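Local coordinates for malonyl acyl carrier protein transacylase (PDB 3IM8), which probably transfers the malonyl group from malonyl-CoA to the holo acyl carrier protein, a step that supplies malonyl units for fatty acid synthesis, at residues A[3-8]-A[264-269]; A[83-88]-A[223-228]; A[268-273]-A[290-295]; A[157-162]-A[253-258]. One frame throughout, in Å; residues are numbered along the deposited sequence.

Contact 1: residues A[3-8]-A[264-269]; sequences KTAFLF and AGISNF
The carbonyl oxygen of Lys3 is gripped by two backbone N-H groups of the 264-269 segment. Asn268 N reaches Lys3 O at 3.1 Å in an almost straight bond (174° at the hydrogen). The bond from Ser267 N is shorter, 2.8 Å to Lys3 O, but more bent (138°), its donor tilted from the carbonyl plane. A weak third bond comes from Ser267 OG, set between its own backbone N and carbonyl carbon (chi1 54°). One residue pair further on, Ala5 N donates to Asn268 O at 3.1 Å. Thr4 pairs with Asn268 and Ala5 with Phe269 in parallel register, so the two strands begin as neighbours here. On the face carrying Thr4 and Asn268 the side chains lie alongside each other and point the same way, Thr4 OG1 being 3.4 Å from Asn268 CB. The other face is apolar: Ile266 CD1 sits 3.5 Å above the centre of the Phe269 ring and 3.9 Å from Ala5 CB, and Leu7 CD1 approaches Phe269 CD1 at 3.8 Å. Before this, Gly265, with positive phi, closes helix 254-263 in a Schellman motif, Ile266 N bonding back to Met261 O. Met261 of that helix touches Ala5, Leu7, Ile266 and Phe269, covering the apolar face, while strand 85-88 borders strand 4-8 on the side away from strand 268-272.

Contact 2: residues A[83-88]-A[223-228]; sequences PDMVAG and TCPLVG
Val86 supplies both direct hydrogen bonds of this contact: its N donates to Pro225 O at 2.9 Å, and its O accepts from Val227 N at 3.0 Å in a 161° bond. The pattern is a single backbone bridge, Val86 with Leu226, by which a loop running roughly alongside in the same direction lines 85-88, one of the two outer strands of the parallel sheet within this chain. That strand leads into the Gly88-x-Ser90-x-Gly92 pattern, consistent with a nucleophile elbow, Ser90 being a predicted active-site residue. Beyond the bridge, a water spans the two backbones, accepting from Gly88 N and probably donating to Val227 O. The two methyl groups of Val86 go to different neighbours. CG2 lies 3.7 Å from Leu226 CB, and CG1, anti to the carbonyl carbon (chi1 -60°), faces Cys224 SG at 4.0 Å. Leu226 also rests on Ala96 and Leu97 of helix 92-99, whereas Val227 turns to Val260 and Met261 of helix 254-263. Just before the strand, Asp84 O is 3.1 Å from Pro225 CD. Met85, its chain bent at chi3 (60°), brings CE to 3.4 Å from Val227 CG2, tighter than usual van der Waals contact.

Contact 3: residues A[268-273]-A[290-295]; sequences NFIEIG and HLAHVE
This is a parallel pairing of strands 268-272 and 290-294, Asn268 with His290 through to Ile272 with Val294, and it joins the two strands of a beta-alpha-beta unit whose helix is 277-285. The strand axes approach to 4.4 Å with their directions 19° apart. Five backbone hydrogen bonds alternate in direction along the ladder. Phe269 N donates to His290 O and Ala292 N to Phe269 O; Glu271 N then reaches Ala292 O at 2.8 Å, and Val294 N meets Glu271 O at 2.8 Å. Gly273 N, bound to Val294 O, completes the series past the strand end. On one face Ile270 CG1 lies 4.3 Å from Ala292 CB, and Ile272 and Val294 follow against Ile72 of helix 58-78. At the start of this face Asn268 ND2 comes to 3.1 Å from His290 CB, the two side chains crossing at about a right angle. The other face turns to helix 277-285. There Leu291 CD1 touches Phe269 CB at 3.8 Å, and Glu271 CB packs on His293 CB, also at 3.8 Å. With CG anti to the backbone N (chi1 170°) and the chain extended beyond it, the buried Glu271 sends its carboxylate to Ser279 OG and Leu278 N. Those bonds satisfy both oxygens, and an N-H near the start of helix 277-285 probably favours the charged form of Glu271.

Contact 4: residues A[157-162]-A[253-258]; sequences ANYNTP and RFYESI
Tyr159 and Arg253 run side by side and point the same way, the guanidinium lying flat on the phenol ring with planes 20° apart. The stack is off-centre: Arg253 NH1 stands 3.6 Å above the ring plane toward its rim, and Arg253 CZ lies 4.4 Å from the Tyr159 centroid, a displaced cation-pi contact. In the guanidinium plane, Glu256 OE1 takes a salt bridge from Arg253 NH1 through its syn lone pair at 3.1 Å, which helps fix the rotation of the guanidinium. Tyr159 OH is hydrogen-bonded to Glu142, and the Tyr159 side chain lies about 8 Å from that of His199, a predicted active-site residue. Tyr159 and Arg253 also pair as parallel strand residues at the edge of the mixed sheet, and Arg253 is the N-cap of helix 254-263. Tyr159 O accepts from Phe254 N at 2.9 Å and weakly from Tyr255 N, binding the helix start to the strand. Tyr255 crosses Tyr159 obliquely, its CE1 3.6 Å from Tyr159 CB. With CG between backbone N and carbonyl carbon (chi1 62°), the Tyr255 ring packs against the Thr161-Pro162 peptide, CD1 3.2 Å from Thr161 C and Pro162 N over one face. Phe254 presents its ring edge to Asn160 O.

Overall arrangement
From the N terminus, strand 4-8 enters contact 1, which closes a loop of 255 residues when the chain returns at 264-269. Contacts 2 and 4 are nested inside that loop and cross each other, since their segments alternate as 83-88, 157-162, 223-228 and 253-258. Contact 3 begins on the strand where contact 1 ends, sharing Asn268 and Phe269, and closes a short loop through helix 277-285. Contacts 1 and 3 thus build neighbouring strands of the parallel sheet, and contact 2 adds a loop at its 85-88 border. Contact 4 joins the mixed sheet to helix 254-263, whose Ile258 packs on Phe269 and whose Ser257 meets Val227.

Contact 1: residues A[3-8]-A[264-269]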
loop_
_atom_site.group_PDB
_atom_site.type_symbol
_atom_site.label_atom_id
_atom_site.label_comp_id
_atom_site.label_asym_id
_atom_site.label_seq_id
_atom_site.Cartn_x
_atom_site.Cartn_y
_atom_site.Cartn_z
ATOM N N LYS A 3 -3.442 -5.705 -20.936
ATOM C CA LYS A 3 -4.887 -5.986 -20.615
ATOM C C LYS A 3 -5.258 -5.929 -19.097
ATOM O O LYS A 3 -6.144 -5.179 -18.720
ATOM C CB LYS A 3 -5.352 -7.288 -21.296
ATOM C CG LYS A 3 -6.717 -7.205 -21.882
ATOM C CD LYS A 3 -6.974 -8.290 -22.905
ATOM C CE LYS A 3 -8.440 -8.304 -23.169
ATOM N NZ LYS A 3 -9.081 -8.103 -21.830
ATOM N N THR A 4 -4.602 -6.685 -18.223
ATOM C CA THR A 4 -5.018 -6.719 -16.786
ATOM C C THR A 4 -3.906 -6.228 -15.822
ATOM O O THR A 4 -2.743 -6.626 -15.967
ATOM C CB THR A 4 -5.502 -8.142 -16.352
ATOM O OG1 THR A 4 -6.658 -8.499 -17.085
ATOM C CG2 THR A 4 -5.876 -8.198 -14.848
ATOM N N ALA A 5 -4.263 -5.356 -14.855
ATOM C CA ALA A 5 -3.356 -5.003 -13.716
ATOM C C ALA A 5 -3.847 -5.527 -12.351
ATOM O O ALA A 5 -5.045 -5.438 -12.058
ATOM C CB ALA A 5 -3.148 -3.497 -13.646
ATOM N N PHE A 6 -2.929 -6.094 -11.545
ATOM C CA PHE A 6 -3.218 -6.463 -10.142
ATOM C C PHE A 6 -2.799 -5.278 -9.247
ATOM O O PHE A 6 -1.690 -4.733 -9.372
ATOM C CB PHE A 6 -2.515 -7.755 -9.707
ATOM C CG PHE A 6 -3.080 -9.039 -10.333
ATOM C CD1 PHE A 6 -4.080 -9.014 -11.321
ATOM C CD2 PHE A 6 -2.591 -10.270 -9.935
ATOM C CE1 PHE A 6 -4.576 -10.219 -11.882
ATOM C CE2 PHE A 6 -3.074 -11.467 -10.473
ATOM C CZ PHE A 6 -4.066 -11.443 -11.454
ATOM N N LEU A 7 -3.703 -4.881 -8.362
ATOM C CA LEU A 7 -3.473 -3.764 -7.474
ATOM C C LEU A 7 -3.392 -4.355 -6.067
ATOM O O LEU A 7 -4.364 -4.934 -5.575
ATOM C CB LEU A 7 -4.636 -2.820 -7.580
ATOM C CG LEU A 7 -4.880 -2.226 -8.973
ATOM C CD1 LEU A 7 -6.108 -1.333 -8.936
ATOM C CD2 LEU A 7 -3.677 -1.475 -9.582
ATOM N N PHE A 8 -2.262 -4.184 -5.390
ATOM C CA PHE A 8 -2.123 -4.863 -4.078
ATOM C C PHE A 8 -2.452 -3.972 -2.855
ATOM O O PHE A 8 -1.957 -2.878 -2.734
ATOM C CB PHE A 8 -0.743 -5.466 -3.944
ATOM C CG PHE A 8 -0.484 -6.636 -4.876
ATOM C CD1 PHE A 8 -0.167 -6.428 -6.206
ATOM C CD2 PHE A 8 -0.484 -7.938 -4.392
ATOM C CE1 PHE A 8 0.104 -7.507 -7.063
ATOM C CE2 PHE A 8 -0.199 -9.007 -5.205
ATOM C CZ PHE A 8 0.086 -8.805 -6.558
ATOM N N ALA A 264 -1.050 2.571 -20.582
ATOM C CA ALA A 264 -0.349 1.371 -21.088
ATOM C C ALA A 264 -1.347 0.432 -21.697
ATOM O O ALA A 264 -1.007 -0.703 -22.074
ATOM C CB ALA A 264 0.456 0.651 -19.994
ATOM N N GLY A 265 -2.582 0.919 -21.800
ATOM C CA GLY A 265 -3.695 0.171 -22.351
ATOM C C GLY A 265 -4.292 -0.883 -21.440
ATOM O O GLY A 265 -4.925 -1.830 -21.925
ATOM N N ILE A 266 -4.148 -0.762 -20.122
ATOM C CA ILE A 266 -4.760 -1.831 -19.321
ATOM C C ILE A 266 -6.283 -1.585 -19.148
ATOM O O ILE A 266 -6.688 -0.473 -18.804
ATOM C CB ILE A 266 -3.988 -2.237 -17.994
ATOM C CG1 ILE A 266 -4.667 -1.685 -16.763
ATOM C CG2 ILE A 266 -2.498 -1.948 -18.008
ATOM C CD1 ILE A 266 -5.783 -2.554 -16.346
ATOM N N SER A 267 -7.113 -2.613 -19.407
ATOM C CA SER A 267 -8.597 -2.479 -19.355
ATOM C C SER A 267 -9.277 -2.941 -18.041
ATOM O O SER A 267 -10.238 -2.300 -17.550
ATOM C CB SER A 267 -9.243 -3.193 -20.555
ATOM O OG SER A 267 -8.812 -4.540 -20.637
ATOM N N ASN A 268 -8.745 -4.018 -17.479
ATOM C CA ASN A 268 -9.318 -4.768 -16.380
ATOM C C ASN A 268 -8.478 -4.575 -15.076
ATOM O O ASN A 268 -7.254 -4.728 -15.103
ATOM C CB ASN A 268 -9.236 -6.232 -16.824
ATOM C CG ASN A 268 -10.395 -7.070 -16.353
ATOM O OD1 ASN A 268 -10.192 -8.152 -15.762
ATOM N ND2 ASN A 268 -11.625 -6.597 -16.611
ATOM N N PHE A 269 -9.098 -4.268 -13.940
ATOM C CA PHE A 269 -8.314 -4.145 -12.676
ATOM C C PHE A 269 -8.720 -5.179 -11.632
ATOM O O PHE A 269 -9.908 -5.324 -11.376
ATOM C CB PHE A 269 -8.369 -2.737 -12.052
ATOM C CG PHE A 269 -7.728 -1.652 -12.897
ATOM C CD1 PHE A 269 -6.403 -1.279 -12.681
ATOM C CD2 PHE A 269 -8.476 -0.972 -13.880
ATOM C CE1 PHE A 269 -5.799 -0.276 -13.427
ATOM C CE2 PHE A 269 -7.879 0.061 -14.653
ATOM C CZ PHE A 269 -6.549 0.408 -14.428
#

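Contact 2: residues A[83-88]-A[223-228]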
loop_
_atom_site.group_PDB
_atom_site.type_symbol
_atom_site.label_atom_id
_atom_site.label_comp_id
_atom_site.label_asym_id
_atom_site.label_seq_id
_atom_site.Cartn_x
_atom_site.Cartn_y
_atom_site.Cartn_z
ATOM N N PRO A 83 -0.940 -11.210 -14.222
ATOM C CA PRO A 83 -1.068 -9.755 -14.508
ATOM C C PRO A 83 -0.140 -9.236 -15.607
ATOM O O PRO A 83 0.921 -9.792 -15.813
ATOM C CB PRO A 83 -0.708 -9.108 -13.163
ATOM C CG PRO A 83 0.205 -10.050 -12.551
ATOM C CD PRO A 83 -0.332 -11.435 -12.907
ATOM N N ASP A 84 -0.542 -8.174 -16.296
ATOM C CA ASP A 84 0.322 -7.531 -17.294
ATOM C C ASP A 84 1.128 -6.383 -16.695
ATOM O O ASP A 84 2.215 -6.010 -17.196
ATOM C CB ASP A 84 -0.529 -7.053 -18.496
ATOM C CG ASP A 84 -1.245 -8.227 -19.184
ATOM O OD1 ASP A 84 -0.538 -9.078 -19.725
ATOM O OD2 ASP A 84 -2.483 -8.350 -19.114
ATOM N N MET A 85 0.591 -5.815 -15.620
ATOM C CA MET A 85 1.255 -4.735 -14.856
ATOM C C MET A 85 0.813 -4.854 -13.406
ATOM O O MET A 85 -0.283 -5.355 -13.140
ATOM C CB MET A 85 0.861 -3.328 -15.364
ATOM C CG MET A 85 1.159 -3.066 -16.817
ATOM S SD MET A 85 0.971 -1.340 -17.310
ATOM C CE MET A 85 2.125 -0.543 -16.258
ATOM N N VAL A 86 1.637 -4.378 -12.476
ATOM C CA VAL A 86 1.271 -4.362 -11.053
ATOM C C VAL A 86 1.533 -3.011 -10.392
ATOM O O VAL A 86 2.285 -2.226 -10.907
ATOM C CB VAL A 86 1.993 -5.461 -10.226
ATOM C CG1 VAL A 86 1.653 -6.865 -10.755
ATOM C CG2 VAL A 86 3.524 -5.216 -10.184
ATOM N N ALA A 87 0.934 -2.803 -9.208
ATOM C CA ALA A 87 1.174 -1.666 -8.334
ATOM C C ALA A 87 0.568 -2.105 -6.995
ATOM O O ALA A 87 -0.227 -3.060 -6.946
ATOM C CB ALA A 87 0.441 -0.394 -8.861
ATOM N N GLY A 88 0.931 -1.419 -5.924
ATOM C CA GLY A 88 0.379 -1.743 -4.601
ATOM C C GLY A 88 0.493 -0.506 -3.730
ATOM O O GLY A 88 1.391 0.320 -3.948
ATOM N N THR A 223 9.687 -9.330 -14.235
ATOM C CA THR A 223 9.059 -10.202 -15.192
ATOM C C THR A 223 7.793 -9.531 -15.689
ATOM O O THR A 223 7.228 -9.905 -16.711
ATOM C CB THR A 223 8.901 -11.636 -14.651
ATOM O OG1 THR A 223 8.140 -11.644 -13.436
ATOM C CG2 THR A 223 10.317 -12.202 -14.349
ATOM N N CYS A 224 7.363 -8.488 -14.992
ATOM C CA CYS A 224 6.299 -7.675 -15.522
ATOM C C CYS A 224 6.402 -6.241 -14.955
ATOM O O CYS A 224 6.997 -6.045 -13.885
ATOM C CB CYS A 224 4.963 -8.353 -15.258
ATOM S SG CYS A 224 4.150 -7.706 -13.826
ATOM N N PRO A 225 5.899 -5.245 -15.705
ATOM C CA PRO A 225 6.110 -3.871 -15.333
ATOM C C PRO A 225 5.355 -3.554 -14.035
ATOM O O PRO A 225 4.226 -4.040 -13.840
ATOM C CB PRO A 225 5.542 -3.067 -16.506
ATOM C CG PRO A 225 5.451 -4.080 -17.692
ATOM C CD PRO A 225 5.242 -5.411 -17.017
ATOM N N LEU A 226 6.005 -2.782 -13.165
ATOM C CA LEU A 226 5.434 -2.285 -11.887
ATOM C C LEU A 226 5.414 -0.753 -11.919
ATOM O O LEU A 226 6.417 -0.140 -12.240
ATOM C CB LEU A 226 6.260 -2.778 -10.700
ATOM C CG LEU A 226 5.863 -2.250 -9.299
ATOM C CD1 LEU A 226 6.210 -3.257 -8.274
ATOM C CD2 LEU A 226 6.588 -0.961 -8.914
ATOM N N VAL A 227 4.261 -0.139 -11.620
ATOM C CA VAL A 227 4.132 1.315 -11.511
ATOM C C VAL A 227 4.380 1.740 -10.062
ATOM O O VAL A 227 3.606 1.398 -9.159
ATOM C CB VAL A 227 2.759 1.784 -12.036
ATOM C CG1 VAL A 227 2.637 3.284 -11.973
ATOM C CG2 VAL A 227 2.563 1.307 -13.493
ATOM N N GLY A 228 5.479 2.459 -9.815
ATOM C CA GLY A 228 5.836 2.806 -8.440
ATOM C C GLY A 228 5.042 3.944 -7.835
ATOM O O GLY A 228 4.609 4.861 -8.521
HETATM O O HOH W 1 3.310 0.013 -6.700
#

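Contact 3: residues A[268-273]-A[290-295]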
loop_
_atom_site.group_PDB
_atom_site.type_symbol
_atom_site.label_atom_id
_atom_site.label_comp_id
_atom_site.label_asym_id
_atom_site.label_seq_id
_atom_site.Cartn_x
_atom_site.Cartn_y
_atom_site.Cartn_z
ATOM N N ASN A 268 -8.745 -4.018 -17.479
ATOM C CA ASN A 268 -9.318 -4.768 -16.380
ATOM C C ASN A 268 -8.478 -4.575 -15.076
ATOM O O ASN A 268 -7.254 -4.728 -15.103
ATOM C CB ASN A 268 -9.236 -6.232 -16.824
ATOM C CG ASN A 268 -10.395 -7.070 -16.353
ATOM O OD1 ASN A 268 -10.192 -8.152 -15.762
ATOM N ND2 ASN A 268 -11.625 -6.597 -16.611
ATOM N N PHE A 269 -9.098 -4.268 -13.940
ATOM C CA PHE A 269 -8.314 -4.145 -12.676
ATOM C C PHE A 269 -8.720 -5.179 -11.632
ATOM O O PHE A 269 -9.908 -5.324 -11.376
ATOM C CB PHE A 269 -8.369 -2.737 -12.052
ATOM C CG PHE A 269 -7.728 -1.652 -12.897
ATOM C CD1 PHE A 269 -6.403 -1.279 -12.681
ATOM C CD2 PHE A 269 -8.476 -0.972 -13.880
ATOM C CE1 PHE A 269 -5.799 -0.276 -13.427
ATOM C CE2 PHE A 269 -7.879 0.061 -14.653
ATOM C CZ PHE A 269 -6.549 0.408 -14.428
ATOM N N ILE A 270 -7.748 -5.902 -11.056
ATOM C CA ILE A 270 -8.087 -6.907 -9.994
ATOM C C ILE A 270 -7.356 -6.480 -8.746
ATOM O O ILE A 270 -6.113 -6.434 -8.742
ATOM C CB ILE A 270 -7.762 -8.375 -10.383
ATOM C CG1 ILE A 270 -8.690 -8.838 -11.550
ATOM C CG2 ILE A 270 -8.006 -9.327 -9.213
ATOM C CD1 ILE A 270 -8.335 -10.214 -12.132
ATOM N N GLU A 271 -8.115 -6.113 -7.716
ATOM C CA GLU A 271 -7.475 -5.744 -6.458
ATOM C C GLU A 271 -7.276 -7.022 -5.657
ATOM O O GLU A 271 -8.217 -7.813 -5.458
ATOM C CB GLU A 271 -8.302 -4.706 -5.686
ATOM C CG GLU A 271 -7.778 -4.479 -4.268
ATOM C CD GLU A 271 -8.531 -3.419 -3.558
ATOM O OE1 GLU A 271 -9.646 -3.089 -4.010
ATOM O OE2 GLU A 271 -8.020 -2.909 -2.541
ATOM N N ILE A 272 -6.039 -7.246 -5.211
ATOM C CA ILE A 272 -5.678 -8.447 -4.463
ATOM C C ILE A 272 -5.849 -8.114 -2.982
ATOM O O ILE A 272 -5.261 -7.157 -2.530
ATOM C CB ILE A 272 -4.197 -8.799 -4.699
ATOM C CG1 ILE A 272 -3.885 -8.857 -6.186
ATOM C CG2 ILE A 272 -3.807 -10.121 -3.908
ATOM C CD1 ILE A 272 -4.730 -9.886 -6.936
ATOM N N GLY A 273 -6.605 -8.911 -2.221
ATOM C CA GLY A 273 -6.975 -8.544 -0.849
ATOM C C GLY A 273 -5.778 -8.640 0.101
ATOM O O GLY A 273 -4.694 -9.010 -0.329
ATOM N N HIS A 290 -13.102 -1.753 -15.845
ATOM C CA HIS A 290 -13.528 -3.055 -15.339
ATOM C C HIS A 290 -12.731 -3.455 -14.086
ATOM O O HIS A 290 -11.510 -3.462 -14.077
ATOM C CB HIS A 290 -13.439 -4.133 -16.427
ATOM C CG HIS A 290 -14.259 -3.840 -17.650
ATOM N ND1 HIS A 290 -15.633 -3.737 -17.617
ATOM C CD2 HIS A 290 -13.896 -3.647 -18.940
ATOM C CE1 HIS A 290 -16.080 -3.486 -18.829
ATOM N NE2 HIS A 290 -15.045 -3.422 -19.649
ATOM N N LEU A 291 -13.440 -3.797 -13.034
ATOM C CA LEU A 291 -12.825 -3.934 -11.732
ATOM C C LEU A 291 -13.429 -5.099 -10.970
ATOM O O LEU A 291 -14.618 -5.414 -11.121
ATOM C CB LEU A 291 -13.066 -2.662 -10.979
ATOM C CG LEU A 291 -12.600 -2.298 -9.566
ATOM C CD1 LEU A 291 -11.073 -2.319 -9.372
ATOM C CD2 LEU A 291 -13.113 -0.859 -9.459
ATOM N N ALA A 292 -12.588 -5.704 -10.130
ATOM C CA ALA A 292 -12.891 -6.873 -9.364
ATOM C C ALA A 292 -11.866 -6.874 -8.241
ATOM O O ALA A 292 -10.787 -6.293 -8.365
ATOM C CB ALA A 292 -12.679 -8.081 -10.232
ATOM N N HIS A 293 -12.210 -7.497 -7.129
ATOM C CA HIS A 293 -11.248 -7.705 -6.077
ATOM C C HIS A 293 -11.365 -9.131 -5.588
ATOM O O HIS A 293 -12.419 -9.719 -5.715
ATOM C CB HIS A 293 -11.484 -6.698 -4.955
ATOM C CG HIS A 293 -12.816 -6.825 -4.281
ATOM N ND1 HIS A 293 -13.013 -7.608 -3.155
ATOM C CD2 HIS A 293 -14.014 -6.262 -4.559
ATOM C CE1 HIS A 293 -14.272 -7.522 -2.774
ATOM N NE2 HIS A 293 -14.903 -6.719 -3.617
ATOM N N VAL A 294 -10.283 -9.697 -5.037
ATOM C CA VAL A 294 -10.327 -11.016 -4.450
ATOM C C VAL A 294 -9.683 -10.965 -3.074
ATOM O O VAL A 294 -8.490 -10.603 -2.974
ATOM C CB VAL A 294 -9.627 -12.072 -5.357
ATOM C CG1 VAL A 294 -9.707 -13.450 -4.702
ATOM C CG2 VAL A 294 -10.323 -12.179 -6.665
ATOM N N GLU A 295 -10.465 -11.269 -2.023
ATOM C CA GLU A 295 -9.920 -11.349 -0.640
ATOM C C GLU A 295 -10.385 -12.610 0.133
ATOM O O GLU A 295 -9.845 -12.920 1.192
ATOM C CB GLU A 295 -10.318 -10.100 0.171
ATOM C CG GLU A 295 -11.803 -10.076 0.479
ATOM C CD GLU A 295 -12.218 -8.910 1.315
ATOM O OE1 GLU A 295 -11.373 -8.332 2.022
ATOM O OE2 GLU A 295 -13.395 -8.532 1.230
HETATM O O HOH W 2 -9.732 -7.784 -2.440
#

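Contact 4: residues A[157-162]-A[253-258]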
loop_
_atom_site.group_PDB
_atom_site.type_symbol
_atom_site.label_atom_id
_atom_site.label_comp_id
_atom_site.label_asym_id
_atom_site.label_seq_id
_atom_site.Cartn_x
_atom_site.Cartn_y
_atom_site.Cartn_z
ATOM N N ALA A 157 0.154 13.339 1.750
ATOM C CA ALA A 157 0.733 12.011 1.947
ATOM C C ALA A 157 0.186 11.010 0.910
ATOM O O ALA A 157 0.927 10.167 0.404
ATOM C CB ALA A 157 0.424 11.487 3.402
ATOM N N ASN A 158 -1.128 11.062 0.640
ATOM C CA ASN A 158 -1.730 10.072 -0.233
ATOM C C ASN A 158 -2.568 10.759 -1.267
ATOM O O ASN A 158 -3.595 11.312 -0.935
ATOM C CB ASN A 158 -2.598 9.076 0.551
ATOM C CG ASN A 158 -1.790 8.198 1.530
ATOM O OD1 ASN A 158 -1.572 8.570 2.660
ATOM N ND2 ASN A 158 -1.383 7.032 1.083
ATOM N N TYR A 159 -2.134 10.719 -2.515
ATOM C CA TYR A 159 -2.977 11.172 -3.638
ATOM C C TYR A 159 -3.829 9.986 -4.104
ATOM O O TYR A 159 -3.437 9.250 -5.002
ATOM C CB TYR A 159 -2.144 11.700 -4.817
ATOM C CG TYR A 159 -1.366 12.984 -4.499
ATOM C CD1 TYR A 159 -0.098 12.932 -3.890
ATOM C CD2 TYR A 159 -1.882 14.232 -4.816
ATOM C CE1 TYR A 159 0.625 14.092 -3.599
ATOM C CE2 TYR A 159 -1.138 15.422 -4.530
ATOM C CZ TYR A 159 0.109 15.321 -3.914
ATOM O OH TYR A 159 0.854 16.423 -3.635
ATOM N N ASN A 160 -5.000 9.818 -3.496
ATOM C CA ASN A 160 -5.884 8.666 -3.801
ATOM C C ASN A 160 -6.729 8.818 -5.077
ATOM O O ASN A 160 -6.685 7.949 -5.964
ATOM C CB ASN A 160 -6.758 8.264 -2.580
ATOM C CG ASN A 160 -5.942 8.000 -1.310
ATOM O OD1 ASN A 160 -4.800 7.533 -1.356
ATOM N ND2 ASN A 160 -6.561 8.255 -0.154
ATOM N N THR A 161 -7.523 9.882 -5.137
ATOM C CA THR A 161 -8.299 10.280 -6.323
ATOM C C THR A 161 -8.132 11.804 -6.544
ATOM O O THR A 161 -7.613 12.488 -5.648
ATOM C CB THR A 161 -9.801 9.924 -6.179
ATOM O OG1 THR A 161 -10.437 10.870 -5.314
ATOM C CG2 THR A 161 -9.981 8.472 -5.574
ATOM N N PRO A 162 -8.530 12.334 -7.736
ATOM C CA PRO A 162 -8.465 13.798 -7.897
ATOM C C PRO A 162 -9.317 14.550 -6.847
ATOM O O PRO A 162 -9.078 15.750 -6.576
ATOM C CB PRO A 162 -9.002 14.028 -9.317
ATOM C CG PRO A 162 -8.682 12.726 -10.077
ATOM C CD PRO A 162 -8.916 11.648 -9.001
ATOM N N ARG A 253 1.307 8.318 -4.916
ATOM C CA ARG A 253 0.575 8.978 -5.991
ATOM C C ARG A 253 -0.224 7.905 -6.712
ATOM O O ARG A 253 0.200 7.373 -7.760
ATOM C CB ARG A 253 1.529 9.748 -6.922
ATOM C CG ARG A 253 2.207 10.902 -6.243
ATOM C CD ARG A 253 3.146 11.678 -7.208
ATOM N NE ARG A 253 3.732 12.847 -6.532
ATOM C CZ ARG A 253 3.150 14.059 -6.410
ATOM N NH1 ARG A 253 1.940 14.324 -6.931
ATOM N NH2 ARG A 253 3.785 15.022 -5.745
ATOM N N PHE A 254 -1.372 7.562 -6.111
ATOM C CA PHE A 254 -2.158 6.436 -6.608
ATOM C C PHE A 254 -2.852 6.746 -7.948
ATOM O O PHE A 254 -2.692 5.980 -8.888
ATOM C CB PHE A 254 -3.166 5.908 -5.552
ATOM C CG PHE A 254 -3.881 4.635 -5.985
ATOM C CD1 PHE A 254 -5.216 4.680 -6.397
ATOM C CD2 PHE A 254 -3.201 3.402 -5.999
ATOM C CE1 PHE A 254 -5.880 3.543 -6.788
ATOM C CE2 PHE A 254 -3.835 2.223 -6.431
ATOM C CZ PHE A 254 -5.197 2.287 -6.823
ATOM N N TYR A 255 -3.594 7.855 -8.047
ATOM C CA TYR A 255 -4.395 8.080 -9.276
ATOM C C TYR A 255 -3.534 8.294 -10.500
ATOM O O TYR A 255 -3.884 7.851 -11.590
ATOM C CB TYR A 255 -5.473 9.167 -9.125
ATOM C CG TYR A 255 -5.014 10.585 -8.812
ATOM C CD1 TYR A 255 -5.131 11.104 -7.518
ATOM C CD2 TYR A 255 -4.511 11.423 -9.826
ATOM C CE1 TYR A 255 -4.748 12.411 -7.220
ATOM C CE2 TYR A 255 -4.123 12.727 -9.546
ATOM C CZ TYR A 255 -4.249 13.214 -8.239
ATOM O OH TYR A 255 -3.873 14.484 -7.947
ATOM N N GLU A 256 -2.379 8.944 -10.301
ATOM C CA GLU A 256 -1.426 9.127 -11.401
ATOM C C GLU A 256 -0.919 7.790 -11.871
ATOM O O GLU A 256 -0.750 7.589 -13.073
ATOM C CB GLU A 256 -0.240 9.941 -10.944
ATOM C CG GLU A 256 -0.575 11.405 -10.729
ATOM C CD GLU A 256 0.509 12.075 -9.937
ATOM O OE1 GLU A 256 0.183 12.620 -8.817
ATOM O OE2 GLU A 256 1.676 11.983 -10.431
ATOM N N SER A 257 -0.662 6.886 -10.921
ATOM C CA SER A 257 -0.267 5.520 -11.252
ATOM C C SER A 257 -1.349 4.762 -12.059
ATOM O O SER A 257 -1.018 3.998 -12.973
ATOM C CB SER A 257 0.098 4.743 -9.980
ATOM O OG SER A 257 1.144 5.415 -9.316
ATOM N N ILE A 258 -2.618 4.942 -11.695
ATOM C CA ILE A 258 -3.731 4.318 -12.427
ATOM C C ILE A 258 -3.814 4.895 -13.856
ATOM O O ILE A 258 -4.135 4.173 -14.814
ATOM C CB ILE A 258 -5.095 4.504 -11.722
ATOM C CG1 ILE A 258 -5.150 3.825 -10.347
ATOM C CG2 ILE A 258 -6.222 3.903 -12.610
ATOM C CD1 ILE A 258 -5.015 2.293 -10.391
#